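Local coordinates for putative lipoprotein (Bacteroides ovatus, PDB 3OQQ) that is of unknown function but binds calcium ions and is probably an extracellular lipoprotein, at residues T126-E132 with W384-V390; F131-P136 with K343-M347; V195-G199 with N331-F335; F254-T258 with I269-G273. One frame throughout, in Å; residues are numbered along the deposited sequence.

How the contacts relate
Contacts 1, 2 and 3 are largely buried, whereas contact 4 is only partly so, with one face in the core and the other holding polar residues and water. Contacts 2, 3 and 4 all reach the six-stranded antiparallel sheet, in which strands 253-263, 266-272, 190-198, 333-339 and 343-346 are successive neighbours; contact 1 belongs to the larger sheet packed against it. Phe131 and Glu132 are common to contacts 1 and 2, so the same calcium ligand borders both. Backbone pairing dominates contacts 1, 3 and 4, while contact 2 relies on aromatic and aliphatic packing. Between contacts 1 and 3, Lys387 meets Gln333; between contacts 2 and 3, His346 meets Asn334.

Contact 1 of 4, residues T126-E132 with W384-V390; sequences TGVVMFE and WGVKLPV. With CA (calcium ion), chain C.
Two antiparallel beta strands, 126-131 and 385-388, pair in the larger sheet, their axes 4.6 Å apart at 161°. Val128 with Leu388 and Met130 with Val386 are hydrogen-bonded pairs; Val129 with Lys387 and Phe131 with Gly385 are non-hydrogen-bonded. Val128 N gives to Leu388 O (2.7 Å) and Leu388 N to Val128 O (2.8 Å); Met130 N gives to Val386 O (2.9 Å) and Val386 N to Met130 O (3.0 Å). Beyond the strands Glu132 N reaches Trp384 O at 2.7 Å, and a water bridges Thr126 O (3.0 Å) and Val390 N (2.7 Å). The alternate residues Gly127, Val129 and Phe131 bond to strand 150-161, making 126-131 an interior strand.

On one hydrophobic face, selenomethionine Met130 (mtt) sets SE 3.9 Å from Leu388 CD1, and Val128 CG1 lies 3.7 Å from Leu388 CB. Gly385 suits its place because a CB would strike the Phe131 ring. Lys387 (chi3 p) carries its ammonium to Gln333 and Thr330, while Trp384 NE1 bonds to Ile137 O. Glu132 OE2 accepts from Phe147 N, and the carboxylate binds a calcium ion, shared with Asp146 and Asp149, through OE1 at 2.5 Å and OE2 at 2.2 Å.

Contact 2 of 4, residues F131-P136 with K343-M347; sequences FEDGWP and KEIHM. With CA (calcium ion), chain C.
Beside a calcium site, the loop that leaves strand 122-131 packs its hydrophobic side chains on strand 343-346, the edge strand of the six-stranded antiparallel sheet within this chain. Segment 131-136 has no regular structure after Phe131 and ends in a cis peptide between Trp135 and Pro136; the CA atoms of Trp135 and Ile345 are 6.7 Å apart. Ile345 (mt) has the most surface covered, a branched aliphatic knob between two aromatics: its CG1 lies 3.9 Å from Trp135 CB and its CG2 4.1 Å from Phe131 CE1, while its CD1 is 3.5 Å from Asp133 O. The Phe131 ring continues along the strand, CZ 3.7 Å from CG of selenomethionine Met347. Trp135, with chi1 t, brings CZ3 to 3.7 Å from Lys343 CG, which meets the ring edge; Trp384 meets the indole edge-to-face.

Lys343 combines this aliphatic packing with a polar end: its NZ donates to Trp135 O at 3.1 Å. On the face of the strand turned away from the loop, His346 NE2 donates to Glu344 OE2 at 2.5 Å. The other imidazole nitrogen is bonded to Asn334. Glu132 holds the metal through both carboxylate oxygens, alongside Asp146 and Asp149, and OE2 also accepts from Phe147 N. Asp133 lies in the second shell: a water bound to CA at 2.4 Å donates to Asp133 OD1 at 3.1 Å.

Contact 3 of 4, residues V195-G199 with N331-F335; sequences VVLDG and NRQNF
Arg332, Asp198 and Val195 bury the most surface where strands 195-198 and 333-335 run antiparallel, axes 4.5 Å apart at 161°; Arg332 itself lies in the 3-10 segment 331-332 just before the strand. Val195 with Phe335 is a non-hydrogen-bonded pair: the compact valine, chi1 p, lays CG2 over the Phe335 ring face, 3.9 Å from its centroid, in a CH-pi contact. Next, Val196 N donates to Asn334 O at 2.9 Å and Asn334 N to Val196 O at 3.1 Å. Inverse gamma turns centred on Leu197 and Asn334 kink both chains.

Asp198 N donates to Arg332 O at 3.0 Å. The arginine's CB points sideways, so a long side chain is needed to bring NH1 to Asp198 OD1, a salt bridge of 3.1 Å. Asp198 OD2 takes two waters, shared with Asn331 O and Asn334 ND2; Asn334 OD1 bonds to His346 ND1. Strand 266-272 flanks 190-198 on its other edge, and Leu178 and Leu180 of strand 173-184 cover Val195 and Phe335, joining the two sheets.

Contact 4 of 4, residues F254-T258 with I269-G273; sequences FAILT and ITLDG
Backbone hydrogen bonds join strands 254-258 and 269-272, antiparallel at 172° with axes 4.6 Å apart. Ile256 N donates to Asp272 O (3.0 Å) and Asp272 N to Ile256 O (2.8 Å); Thr258 N donates to Thr270 O (3.0 Å) and Thr270 N to Thr258 O (3.0 Å). Leu257 with Leu271 is the non-hydrogen-bonded pair between them.

Apolar packing occupies one face, where Leu257 CD1 lies 3.8 Å from Ile269 CG2; both leucines adopt the tp rotamer and, with Ala255, pack on Leu212 of strand 205-215.

A CH-pi contact lies on the other side, that of Ile256 and Asp272: the Phe254 ring, chi1 p, covers Gly273, CA 3.7 Å from the centroid. Gly273 has phi 110°, and a CB would collide with Phe254 O.

Polar contacts mark this mixed, partly exposed face of Ile256, Thr258, Thr270 and Asp272: a water lies 2.8 Å from Thr258 OG1 and 2.7 Å from Thr270 OG1, and donates to Ile256 O at 3.0 Å. The strands form a beta hairpin, 253-263 with 266-272, in the six-stranded antiparallel sheet, whose leucine face packs on the neighbouring sheet.

Contact 1 of 4, residues T126-E132 with W384-V390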
# COMPACT_ATOMS: atom_id res chain seq x y z
N THR A 126 -5.08 1.27 1.53
CA THR A 126 -4.72 1.23 0.10
C THR A 126 -4.15 2.60 -0.31
O THR A 126 -4.42 3.61 0.34
CB THR A 126 -5.92 0.77 -0.78
OG1 THR A 126 -5.50 0.65 -2.14
CG2 THR A 126 -7.15 1.69 -0.67
N GLY A 127 -3.33 2.61 -1.35
CA GLY A 127 -2.72 3.81 -1.88
C GLY A 127 -1.97 3.53 -3.16
O GLY A 127 -1.98 2.41 -3.67
N VAL A 128 -1.31 4.55 -3.68
CA VAL A 128 -0.48 4.42 -4.87
C VAL A 128 0.90 4.91 -4.50
O VAL A 128 1.04 5.95 -3.85
CB VAL A 128 -1.04 5.09 -6.17
CG1 VAL A 128 -1.07 6.62 -6.07
CG2 VAL A 128 -0.24 4.62 -7.40
N VAL A 129 1.91 4.14 -4.87
CA VAL A 129 3.29 4.48 -4.57
C VAL A 129 3.91 4.97 -5.85
O VAL A 129 3.79 4.33 -6.90
CB VAL A 129 4.08 3.31 -3.94
CG1 VAL A 129 5.53 3.70 -3.72
CG2 VAL A 129 3.45 2.88 -2.63
N MSE A 130 4.58 6.12 -5.76
CA MSE A 130 5.24 6.73 -6.91
C MSE A 130 6.67 6.99 -6.59
O MSE A 130 6.96 7.75 -5.68
CB MSE A 130 4.53 8.03 -7.32
CG MSE A 130 3.13 7.77 -7.81
SE MSE A 130 2.41 9.36 -8.65
CE MSE A 130 0.60 8.73 -8.79
N PHE A 131 7.58 6.39 -7.38
CA PHE A 131 9.01 6.52 -7.15
C PHE A 131 9.75 7.17 -8.28
O PHE A 131 9.37 7.02 -9.44
CB PHE A 131 9.63 5.13 -6.95
CG PHE A 131 9.73 4.71 -5.53
CD1 PHE A 131 10.72 5.23 -4.70
CD2 PHE A 131 8.85 3.76 -5.00
CE1 PHE A 131 10.83 4.81 -3.37
CE2 PHE A 131 8.94 3.38 -3.66
CZ PHE A 131 9.93 3.90 -2.86
N GLU A 132 10.85 7.84 -7.92
CA GLU A 132 11.91 8.38 -8.77
C GLU A 132 13.03 7.34 -8.71
O GLU A 132 13.27 6.76 -7.66
CB GLU A 132 12.37 9.78 -8.30
CG GLU A 132 11.67 10.91 -9.04
CD GLU A 132 11.86 10.86 -10.55
OE1 GLU A 132 13.03 10.97 -10.99
OE2 GLU A 132 10.87 10.68 -11.29
N TRP A 384 12.51 10.70 -2.89
CA TRP A 384 12.56 10.00 -4.16
C TRP A 384 11.30 9.13 -4.30
O TRP A 384 11.19 8.41 -5.27
CB TRP A 384 13.83 9.14 -4.31
CG TRP A 384 15.03 9.90 -4.78
CD1 TRP A 384 15.45 10.06 -6.07
CD2 TRP A 384 15.94 10.65 -3.96
NE1 TRP A 384 16.58 10.85 -6.10
CE2 TRP A 384 16.92 11.21 -4.82
CE3 TRP A 384 16.01 10.93 -2.58
CZ2 TRP A 384 17.98 11.97 -4.35
CZ3 TRP A 384 17.07 11.69 -2.11
CH2 TRP A 384 18.03 12.21 -2.99
N GLY A 385 10.39 9.22 -3.34
CA GLY A 385 9.14 8.47 -3.36
C GLY A 385 8.04 9.06 -2.51
O GLY A 385 8.30 9.60 -1.43
N VAL A 386 6.78 8.91 -2.96
CA VAL A 386 5.59 9.39 -2.24
C VAL A 386 4.51 8.30 -2.24
O VAL A 386 4.42 7.49 -3.16
CB VAL A 386 5.05 10.74 -2.79
CG1 VAL A 386 5.99 11.90 -2.44
CG2 VAL A 386 4.79 10.70 -4.30
N LYS A 387 3.71 8.26 -1.17
CA LYS A 387 2.62 7.31 -1.01
C LYS A 387 1.34 8.13 -0.94
O LYS A 387 1.16 8.97 -0.04
CB LYS A 387 2.83 6.44 0.22
CG LYS A 387 1.83 5.30 0.36
CD LYS A 387 2.28 4.38 1.49
CE LYS A 387 1.82 4.82 2.85
NZ LYS A 387 2.25 3.85 3.89
N LEU A 388 0.47 7.91 -1.92
CA LEU A 388 -0.70 8.74 -2.16
C LEU A 388 -2.04 7.99 -2.13
O LEU A 388 -2.04 6.77 -2.31
CB LEU A 388 -0.51 9.36 -3.58
CG LEU A 388 0.87 9.99 -3.90
CD1 LEU A 388 0.91 10.56 -5.27
CD2 LEU A 388 1.22 11.11 -2.91
N PRO A 389 -3.20 8.70 -2.04
CA PRO A 389 -4.50 8.00 -2.19
C PRO A 389 -4.52 7.21 -3.49
O PRO A 389 -3.93 7.64 -4.50
CB PRO A 389 -5.50 9.16 -2.18
CG PRO A 389 -4.83 10.19 -1.32
CD PRO A 389 -3.41 10.15 -1.82
N VAL A 390 -5.12 6.02 -3.46
CA VAL A 390 -5.04 5.02 -4.54
C VAL A 390 -5.49 5.57 -5.91
O VAL A 390 -4.86 5.23 -6.92
CB VAL A 390 -5.74 3.68 -4.18
CG1 VAL A 390 -7.25 3.86 -3.99
CG2 VAL A 390 -5.41 2.59 -5.20
CA CA C . 11.98 10.40 -13.16
O HOH W 1 -6.24 5.50 -1.05
O HOH W 2 12.37 9.86 -15.42
O HOH W 3 14.30 9.95 -13.45
O HOH W 4 12.28 12.75 -13.63

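Contact 2 of 4, residues F131-P136 with K343-M347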
# COMPACT_ATOMS: atom_id res chain seq x y z
N PHE A 131 7.58 6.39 -7.38
CA PHE A 131 9.01 6.52 -7.15
C PHE A 131 9.75 7.17 -8.28
O PHE A 131 9.37 7.02 -9.44
CB PHE A 131 9.63 5.13 -6.95
CG PHE A 131 9.73 4.71 -5.53
CD1 PHE A 131 10.72 5.23 -4.70
CD2 PHE A 131 8.85 3.76 -5.00
CE1 PHE A 131 10.83 4.81 -3.37
CE2 PHE A 131 8.94 3.38 -3.66
CZ PHE A 131 9.93 3.90 -2.86
N GLU A 132 10.85 7.84 -7.92
CA GLU A 132 11.91 8.38 -8.77
C GLU A 132 13.03 7.34 -8.71
O GLU A 132 13.27 6.76 -7.66
CB GLU A 132 12.37 9.78 -8.30
CG GLU A 132 11.67 10.91 -9.04
CD GLU A 132 11.86 10.86 -10.55
OE1 GLU A 132 13.03 10.97 -10.99
OE2 GLU A 132 10.87 10.68 -11.29
N ASP A 133 13.70 7.07 -9.83
CA ASP A 133 14.71 6.02 -9.90
C ASP A 133 16.16 6.51 -9.86
O ASP A 133 17.07 5.70 -10.02
CB ASP A 133 14.51 5.20 -11.20
CG ASP A 133 14.56 5.99 -12.50
OD1 ASP A 133 15.14 7.11 -12.52
OD2 ASP A 133 13.95 5.53 -13.49
N GLY A 134 16.37 7.80 -9.72
CA GLY A 134 17.69 8.41 -9.83
C GLY A 134 18.55 8.52 -8.61
O GLY A 134 19.72 8.90 -8.75
N TRP A 135 18.01 8.23 -7.39
CA TRP A 135 18.77 8.30 -6.13
C TRP A 135 20.19 7.73 -6.32
O TRP A 135 20.31 6.65 -6.90
CB TRP A 135 18.01 7.55 -4.99
CG TRP A 135 18.76 7.51 -3.70
CD1 TRP A 135 18.87 8.52 -2.78
CD2 TRP A 135 19.68 6.49 -3.27
NE1 TRP A 135 19.74 8.16 -1.77
CE2 TRP A 135 20.25 6.91 -2.05
CE3 TRP A 135 20.01 5.21 -3.76
CZ2 TRP A 135 21.17 6.13 -1.34
CZ3 TRP A 135 20.93 4.43 -3.06
CH2 TRP A 135 21.50 4.89 -1.87
N PRO A 136 21.29 8.41 -5.90
CA PRO A 136 21.37 9.64 -5.11
C PRO A 136 21.33 10.94 -5.93
O PRO A 136 21.61 11.99 -5.35
CB PRO A 136 22.70 9.47 -4.37
CG PRO A 136 23.55 8.75 -5.35
CD PRO A 136 22.63 7.80 -6.05
N LYS A 343 20.79 -1.32 -6.90
CA LYS A 343 20.58 -0.13 -6.08
C LYS A 343 19.11 -0.11 -5.60
O LYS A 343 18.19 -0.28 -6.39
CB LYS A 343 20.91 1.10 -6.91
CG LYS A 343 21.34 2.32 -6.12
CD LYS A 343 21.10 3.57 -6.95
CE LYS A 343 22.05 3.74 -8.11
NZ LYS A 343 21.55 4.76 -9.05
N GLU A 344 18.91 0.05 -4.29
CA GLU A 344 17.62 0.01 -3.61
C GLU A 344 17.24 1.41 -3.16
O GLU A 344 18.03 2.09 -2.50
CB GLU A 344 17.75 -0.95 -2.42
CG GLU A 344 16.49 -1.57 -1.88
CD GLU A 344 16.76 -2.30 -0.58
OE1 GLU A 344 17.18 -3.48 -0.63
OE2 GLU A 344 16.66 -1.66 0.49
N ILE A 345 16.02 1.87 -3.54
CA ILE A 345 15.53 3.20 -3.20
C ILE A 345 14.28 3.07 -2.33
O ILE A 345 13.40 2.30 -2.64
CB ILE A 345 15.26 4.04 -4.50
CG1 ILE A 345 16.50 4.01 -5.43
CG2 ILE A 345 14.82 5.50 -4.20
CD1 ILE A 345 16.27 4.48 -6.89
N HIS A 346 14.22 3.81 -1.22
CA HIS A 346 13.06 3.86 -0.33
C HIS A 346 12.57 5.32 -0.28
O HIS A 346 13.28 6.21 -0.76
CB HIS A 346 13.43 3.35 1.08
CG HIS A 346 13.79 1.89 1.13
ND1 HIS A 346 12.99 0.99 1.77
CD2 HIS A 346 14.87 1.24 0.62
CE1 HIS A 346 13.60 -0.18 1.65
NE2 HIS A 346 14.72 -0.08 0.96
N MSE A 347 11.42 5.57 0.33
CA MSE A 347 10.94 6.95 0.51
C MSE A 347 11.71 7.62 1.67
O MSE A 347 12.35 6.93 2.45
CB MSE A 347 9.43 6.98 0.79
CG MSE A 347 8.62 6.32 -0.32
SE MSE A 347 6.72 6.43 -0.07
CE MSE A 347 6.56 5.25 1.44
CA CA C . 11.98 10.40 -13.16
O HOH W 5 19.84 5.47 -11.18
O HOH W 3 14.30 9.95 -13.45
O HOH W 2 12.37 9.86 -15.42
O HOH W 4 12.28 12.75 -13.63

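Contact 3 of 4, residues V195-G199 with N331-F335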
# COMPACT_ATOMS: atom_id res chain seq x y z
N VAL A 195 8.24 -4.33 -0.75
CA VAL A 195 7.83 -3.76 0.52
C VAL A 195 8.43 -4.59 1.62
O VAL A 195 8.60 -5.79 1.49
CB VAL A 195 6.26 -3.63 0.66
CG1 VAL A 195 5.56 -5.00 0.65
CG2 VAL A 195 5.85 -2.83 1.91
N VAL A 196 8.80 -3.93 2.68
CA VAL A 196 9.19 -4.54 3.93
C VAL A 196 7.99 -4.36 4.84
O VAL A 196 7.56 -3.22 5.04
CB VAL A 196 10.47 -3.94 4.56
CG1 VAL A 196 10.72 -4.57 5.93
CG2 VAL A 196 11.70 -4.07 3.66
N LEU A 197 7.44 -5.46 5.37
CA LEU A 197 6.36 -5.40 6.35
C LEU A 197 7.08 -5.37 7.68
O LEU A 197 7.36 -6.41 8.28
CB LEU A 197 5.41 -6.59 6.22
CG LEU A 197 4.73 -6.77 4.87
CD1 LEU A 197 3.99 -8.06 4.85
CD2 LEU A 197 3.84 -5.58 4.51
N ASP A 198 7.48 -4.16 8.07
CA ASP A 198 8.30 -3.86 9.23
C ASP A 198 7.68 -4.42 10.52
O ASP A 198 6.51 -4.16 10.82
CB ASP A 198 8.50 -2.35 9.32
CG ASP A 198 9.77 -1.95 10.01
OD1 ASP A 198 9.93 -2.31 11.19
OD2 ASP A 198 10.62 -1.31 9.37
N GLY A 199 8.47 -5.21 11.24
CA GLY A 199 8.03 -5.82 12.49
C GLY A 199 7.25 -7.11 12.31
O GLY A 199 6.98 -7.79 13.30
N ASN A 331 4.47 4.13 8.81
CA ASN A 331 5.92 3.95 8.81
C ASN A 331 6.35 2.48 8.80
O ASN A 331 7.52 2.23 8.57
CB ASN A 331 6.56 4.66 9.99
CG ASN A 331 6.26 6.14 10.02
OD1 ASN A 331 5.62 6.64 10.94
ND2 ASN A 331 6.68 6.87 9.00
N ARG A 332 5.42 1.53 9.00
CA ARG A 332 5.72 0.09 8.97
C ARG A 332 5.62 -0.47 7.51
O ARG A 332 6.09 -1.58 7.24
CB ARG A 332 4.80 -0.69 9.93
CG ARG A 332 4.99 -0.33 11.40
CD ARG A 332 6.16 -1.03 12.03
NE ARG A 332 6.26 -0.75 13.46
CZ ARG A 332 7.27 -1.14 14.24
NH1 ARG A 332 8.27 -1.85 13.73
NH2 ARG A 332 7.29 -0.82 15.52
N GLN A 333 5.03 0.31 6.59
CA GLN A 333 4.91 -0.09 5.20
C GLN A 333 6.09 0.48 4.46
O GLN A 333 6.02 1.57 3.92
CB GLN A 333 3.57 0.35 4.61
CG GLN A 333 2.36 0.07 5.50
CD GLN A 333 1.11 0.70 4.95
OE1 GLN A 333 1.15 1.55 4.05
NE2 GLN A 333 -0.04 0.30 5.47
N ASN A 334 7.22 -0.21 4.55
CA ASN A 334 8.45 0.29 3.97
C ASN A 334 8.58 -0.15 2.50
O ASN A 334 9.27 -1.11 2.18
CB ASN A 334 9.67 -0.14 4.83
CG ASN A 334 10.96 0.44 4.33
OD1 ASN A 334 10.98 1.23 3.40
ND2 ASN A 334 12.06 0.07 4.93
N PHE A 335 7.92 0.61 1.62
CA PHE A 335 7.94 0.41 0.18
C PHE A 335 9.30 0.79 -0.42
O PHE A 335 9.98 1.67 0.09
CB PHE A 335 6.82 1.24 -0.49
CG PHE A 335 5.45 0.74 -0.12
CD1 PHE A 335 4.98 -0.47 -0.60
CD2 PHE A 335 4.64 1.49 0.72
CE1 PHE A 335 3.71 -0.94 -0.23
CE2 PHE A 335 3.35 1.04 1.05
CZ PHE A 335 2.91 -0.18 0.59
O HOH W 6 9.87 0.92 8.01
O HOH W 7 12.18 -1.71 7.03

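Contact 4 of 4, residues F254-T258 with I269-G273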
# COMPACT_ATOMS: atom_id res chain seq x y z
N PHE A 254 8.53 -11.54 -18.07
CA PHE A 254 8.75 -12.32 -16.86
C PHE A 254 8.35 -11.58 -15.59
O PHE A 254 8.36 -10.34 -15.54
CB PHE A 254 10.20 -12.80 -16.76
CG PHE A 254 11.24 -11.80 -16.30
CD1 PHE A 254 11.78 -10.87 -17.18
CD2 PHE A 254 11.73 -11.85 -15.00
CE1 PHE A 254 12.79 -9.99 -16.77
CE2 PHE A 254 12.73 -10.95 -14.58
CZ PHE A 254 13.24 -10.03 -15.47
N ALA A 255 8.00 -12.34 -14.56
CA ALA A 255 7.69 -11.77 -13.24
C ALA A 255 8.16 -12.76 -12.20
O ALA A 255 8.05 -13.96 -12.43
CB ALA A 255 6.20 -11.49 -13.11
N ILE A 256 8.80 -12.27 -11.14
CA ILE A 256 9.31 -13.12 -10.04
C ILE A 256 8.86 -12.50 -8.72
O ILE A 256 9.25 -11.37 -8.41
CB ILE A 256 10.86 -13.32 -10.06
CG1 ILE A 256 11.40 -13.76 -11.44
CG2 ILE A 256 11.29 -14.29 -8.94
CD1 ILE A 256 12.93 -13.55 -11.62
N LEU A 257 8.07 -13.25 -7.94
CA LEU A 257 7.59 -12.79 -6.65
C LEU A 257 8.27 -13.58 -5.55
O LEU A 257 8.13 -14.80 -5.49
CB LEU A 257 6.06 -12.91 -6.56
CG LEU A 257 5.39 -12.67 -5.21
CD1 LEU A 257 5.66 -11.26 -4.67
CD2 LEU A 257 3.93 -12.95 -5.32
N THR A 258 9.03 -12.88 -4.70
CA THR A 258 9.74 -13.50 -3.60
C THR A 258 9.15 -12.98 -2.30
O THR A 258 8.97 -11.78 -2.13
CB THR A 258 11.26 -13.26 -3.70
OG1 THR A 258 11.70 -13.68 -4.98
CG2 THR A 258 12.05 -14.02 -2.62
N ILE A 269 9.07 -8.52 0.65
CA ILE A 269 8.34 -8.92 -0.54
C ILE A 269 8.88 -8.17 -1.75
O ILE A 269 8.92 -6.94 -1.75
CB ILE A 269 6.81 -8.66 -0.34
CG1 ILE A 269 6.29 -9.49 0.86
CG2 ILE A 269 5.99 -9.00 -1.63
CD1 ILE A 269 4.89 -9.20 1.33
N THR A 270 9.28 -8.91 -2.81
CA THR A 270 9.75 -8.25 -4.04
C THR A 270 9.05 -8.81 -5.28
O THR A 270 8.85 -10.01 -5.40
CB THR A 270 11.27 -8.35 -4.21
OG1 THR A 270 11.63 -9.72 -4.23
CG2 THR A 270 12.05 -7.60 -3.13
N LEU A 271 8.71 -7.90 -6.21
CA LEU A 271 8.17 -8.19 -7.51
C LEU A 271 9.20 -7.75 -8.54
O LEU A 271 9.42 -6.55 -8.73
CB LEU A 271 6.82 -7.48 -7.73
CG LEU A 271 6.20 -7.67 -9.13
CD1 LEU A 271 5.94 -9.17 -9.45
CD2 LEU A 271 4.95 -6.86 -9.26
N ASP A 272 9.88 -8.74 -9.13
CA ASP A 272 10.94 -8.54 -10.13
C ASP A 272 10.33 -8.75 -11.52
O ASP A 272 9.24 -9.34 -11.61
CB ASP A 272 12.06 -9.53 -9.81
CG ASP A 272 13.41 -9.38 -10.48
OD1 ASP A 272 13.55 -8.50 -11.39
OD2 ASP A 272 14.32 -10.13 -10.13
N GLY A 273 10.95 -8.21 -12.57
CA GLY A 273 10.43 -8.34 -13.93
C GLY A 273 9.88 -7.09 -14.58
O GLY A 273 9.38 -7.13 -15.73
O HOH W 8 11.52 -11.31 -6.45
O HOH W 9 11.91 -10.58 -1.30